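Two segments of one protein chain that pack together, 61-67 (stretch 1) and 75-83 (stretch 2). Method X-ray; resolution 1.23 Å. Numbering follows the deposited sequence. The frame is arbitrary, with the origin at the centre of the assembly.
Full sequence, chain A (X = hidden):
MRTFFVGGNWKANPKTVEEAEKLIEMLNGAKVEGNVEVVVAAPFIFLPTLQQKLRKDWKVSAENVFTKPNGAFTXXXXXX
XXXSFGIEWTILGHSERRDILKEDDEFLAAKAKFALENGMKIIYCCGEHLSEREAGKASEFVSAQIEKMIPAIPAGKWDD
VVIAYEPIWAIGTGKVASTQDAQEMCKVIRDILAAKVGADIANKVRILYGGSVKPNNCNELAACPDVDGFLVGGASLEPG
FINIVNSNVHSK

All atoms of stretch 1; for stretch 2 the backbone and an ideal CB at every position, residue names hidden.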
# COMPACT_ATOMS: atom_id res chain seq x y z
N SER A 61 12.27 -5.35 -6.56
CA SER A 61 11.36 -5.95 -5.60
C SER A 61 10.31 -4.97 -5.12
O SER A 61 10.58 -3.78 -4.92
CB SER A 61 12.17 -6.40 -4.37
OG SER A 61 11.38 -7.06 -3.39
N ALA A 62 9.11 -5.49 -4.90
CA ALA A 62 8.14 -4.76 -4.10
C ALA A 62 8.48 -4.82 -2.63
O ALA A 62 9.30 -5.63 -2.18
CB ALA A 62 6.74 -5.34 -4.32
N GLU A 63 7.84 -3.97 -1.84
CA GLU A 63 8.06 -3.88 -0.40
C GLU A 63 6.97 -4.59 0.42
O GLU A 63 7.07 -4.69 1.64
CB GLU A 63 8.18 -2.43 0.08
CG GLU A 63 9.47 -1.74 -0.42
CD GLU A 63 9.60 -0.32 0.07
OE1 GLU A 63 8.95 0.07 1.05
OE2 GLU A 63 10.41 0.45 -0.57
N ASN A 64 5.94 -5.05 -0.27
CA ASN A 64 4.77 -5.71 0.31
C ASN A 64 3.90 -6.18 -0.85
O ASN A 64 4.02 -5.64 -1.96
CB ASN A 64 3.98 -4.74 1.19
CG ASN A 64 2.82 -5.38 1.89
OD1 ASN A 64 2.92 -6.49 2.37
ND2 ASN A 64 1.69 -4.66 1.94
N VAL A 65 2.97 -7.10 -0.58
CA VAL A 65 1.90 -7.46 -1.51
C VAL A 65 0.70 -7.87 -0.68
O VAL A 65 0.83 -8.20 0.51
CB VAL A 65 2.27 -8.64 -2.45
CG1 VAL A 65 3.46 -8.34 -3.30
CG2 VAL A 65 2.51 -9.92 -1.70
N PHE A 66 -0.48 -7.88 -1.28
CA PHE A 66 -1.67 -8.37 -0.59
C PHE A 66 -1.81 -9.90 -0.77
O PHE A 66 -0.97 -10.54 -1.36
CB PHE A 66 -2.90 -7.58 -1.09
CG PHE A 66 -4.13 -7.78 -0.27
CD1 PHE A 66 -4.18 -7.49 1.08
CD2 PHE A 66 -5.29 -8.28 -0.86
CE1 PHE A 66 -5.32 -7.68 1.81
CE2 PHE A 66 -6.42 -8.47 -0.12
CZ PHE A 66 -6.45 -8.19 1.19
N THR A 67 -2.86 -10.49 -0.20
CA THR A 67 -3.07 -11.95 -0.17
C THR A 67 -3.90 -12.50 -1.32
O THR A 67 -4.04 -13.71 -1.44
CB THR A 67 -3.81 -12.32 1.10
OG1 THR A 67 -4.93 -11.45 1.20
CG2 THR A 67 -2.92 -12.20 2.35
N UNK A 75 -6.79 0.35 -2.09
CA UNK A 75 -5.46 0.72 -1.61
C UNK A 75 -4.40 -0.35 -1.74
O UNK A 75 -3.22 -0.02 -1.63
CB UNK A 75 -5.55 1.13 -0.14
N UNK A 76 -4.79 -1.61 -1.95
CA UNK A 76 -3.83 -2.71 -2.00
C UNK A 76 -3.30 -2.95 -3.41
O UNK A 76 -4.01 -2.81 -4.39
CB UNK A 76 -4.47 -3.99 -1.47
N UNK A 77 -2.04 -3.38 -3.49
CA UNK A 77 -1.40 -3.82 -4.74
C UNK A 77 -1.17 -5.31 -4.65
O UNK A 77 -0.83 -5.83 -3.59
CB UNK A 77 -0.08 -3.08 -5.00
N UNK A 78 -1.41 -6.01 -5.75
CA UNK A 78 -1.41 -7.47 -5.74
C UNK A 78 -0.30 -8.05 -6.61
O UNK A 78 0.29 -7.39 -7.49
CB UNK A 78 -2.77 -8.00 -6.21
N UNK A 79 -0.02 -9.33 -6.37
CA UNK A 79 1.01 -10.07 -7.09
C UNK A 79 0.88 -9.98 -8.61
O UNK A 79 1.86 -9.64 -9.28
CB UNK A 79 0.97 -11.54 -6.67
N UNK A 80 -0.30 -10.24 -9.19
CA UNK A 80 -0.36 -10.16 -10.66
C UNK A 80 0.00 -8.77 -11.20
O UNK A 80 0.55 -8.66 -12.29
CB UNK A 80 -1.76 -10.54 -11.14
N UNK A 81 -0.34 -7.71 -10.46
CA UNK A 81 -0.06 -6.36 -10.95
C UNK A 81 1.45 -6.16 -11.05
O UNK A 81 1.97 -5.63 -12.03
CB UNK A 81 -0.68 -5.30 -10.04
N UNK A 82 2.16 -6.56 -10.00
CA UNK A 82 3.61 -6.45 -9.94
C UNK A 82 4.25 -7.32 -11.02
O UNK A 82 5.14 -6.87 -11.74
CB UNK A 82 4.12 -6.85 -8.56
N UNK A 83 3.79 -8.55 -11.15
CA UNK A 83 4.33 -9.45 -12.15
C UNK A 83 4.10 -8.93 -13.55
O UNK A 83 4.89 -9.23 -14.46
CB UNK A 83 3.71 -10.84 -12.00

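Position 75 has a phi of 93° and a psi of -16°. A positive phi by itself favours glycine, and nothing of stretch 1 comes within 5.5 Å of the ideal CB, so the backbone is the better guide here. The residue is Gly75.

Position 76 aims its CA-to-CB bond toward stretch 1, and the ideal CB lies 3.9 Å from Phe66 CB. Beyond it stretch 1 offers the Phe66 ring and, further along, the amide ND2 of Asn64. An aliphatic chain could lie on the ring; a longer one with an acceptor at its tip could also answer the amide. Glu76 does the first directly and the second through a water. Its methylene covers one ring face, CG standing 4.1 Å from the centroid of Phe66 in a CH-pi contact, 25° off the normal. Glu76 OE1 then passes 3.4 Å from Phe66 CD1 but remains 4.4 Å from Asn64 ND2, too far for a direct hydrogen bond. A water closes the gap, accepting from Asn64 ND2 at 3.1 Å and donating to Glu76 OE1 at 2.7 Å. OE2 is satisfied elsewhere in the structure.

At position 77 the backbone does the work. Its carbonyl O receives the hydrogen bond from Phe66 N, 3.1 Å from N to O with an angle of 149° at the hydrogen, the one direct hydrogen bond between the stretches. The CB points sideways with no atom of stretch 1 within 5.5 Å, and phi and psi of -111° and 139° are extended, which beta-branched residues tolerate well; many others would fit. The residue is Val77, chi1 t.

Position 78 also points sideways, its ideal CB 5.1 Å from Phe66 CB, and it immediately precedes the helix that starts at 79. Serine, threonine, aspartate or asparagine would be the usual choices for an N-cap. Thr78 is found, yet its side chain makes no capping bond; its CG2 sits 4.4 Å from Phe66 CB, and its backbone O accepts from the N of position 82 at 3.2 Å.

Position 79 opens the helix, with the ideal CB 5.3 Å from Val65 CG1. A modest apolar side chain would suit this hydrocarbon neighbour. Val79 places CG2 3.9 Å from Val65 CG2, while a second water bridges the backbones, donating to Phe66 O at 2.8 Å and accepting from Val79 N at 2.9 Å.

Positions 80 and 81 are out of reach of stretch 1. A phi of -60° in the first helical turn makes proline acceptable at 80, and Pro80 is there. At 81 stretch 1 imposes nothing; Met81 turns its SD back to accept a weak hydrogen bond from Thr78 N at 3.6 Å.

At position 82 the CA-to-CB bond points toward stretch 1, and the ideal CB lies 5.2 Å from Ala62 CB, with Val65 CG1 also nearby. That apolar hollow invites leucine, isoleucine or methionine. Ile82 reaches in with CD1, 3.4 Å from Val65 CG1 and 3.8 Å from Ala62 CB.

Position 83 is out of reach, open to many residues; it is Lys83.

Stretch 2 (75-83) GEVTVPMIK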
# COMPACT_ATOMS: atom_id res chain seq x y z
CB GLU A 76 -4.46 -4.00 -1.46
CG GLU A 76 -4.81 -3.95 0.01
CD GLU A 76 -3.58 -3.68 0.90
OE1 GLU A 76 -2.61 -4.47 0.86
OE2 GLU A 76 -3.59 -2.67 1.65
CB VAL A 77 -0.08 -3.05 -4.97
CG1 VAL A 77 0.70 -3.60 -6.15
CG2 VAL A 77 -0.39 -1.56 -5.17
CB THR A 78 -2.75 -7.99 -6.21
OG1 THR A 78 -2.90 -7.67 -7.60
CG2 THR A 78 -3.90 -7.41 -5.39
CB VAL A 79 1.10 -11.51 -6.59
CG1 VAL A 79 1.96 -12.38 -7.53
CG2 VAL A 79 1.66 -11.55 -5.16
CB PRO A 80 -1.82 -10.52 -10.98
CG PRO A 80 -2.30 -11.30 -9.75
CD PRO A 80 -1.55 -10.77 -8.61
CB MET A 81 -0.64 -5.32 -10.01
CG MET A 81 -2.14 -5.35 -9.82
SD MET A 81 -2.61 -4.16 -8.55
CE MET A 81 -4.35 -4.58 -8.34
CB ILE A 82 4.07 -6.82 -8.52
CG1 ILE A 82 3.57 -5.78 -7.50
CG2 ILE A 82 5.58 -6.98 -8.45
CD1 ILE A 82 3.51 -6.35 -6.09
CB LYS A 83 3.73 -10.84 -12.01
CG LYS A 83 4.14 -11.59 -10.77
CD LYS A 83 3.63 -13.01 -10.82
CE LYS A 83 4.44 -13.86 -11.83
NZ LYS A 83 5.87 -14.03 -11.48
O HOH W 1 -1.11 -5.43 2.95
O HOH W 2 -1.51 -10.15 -4.06
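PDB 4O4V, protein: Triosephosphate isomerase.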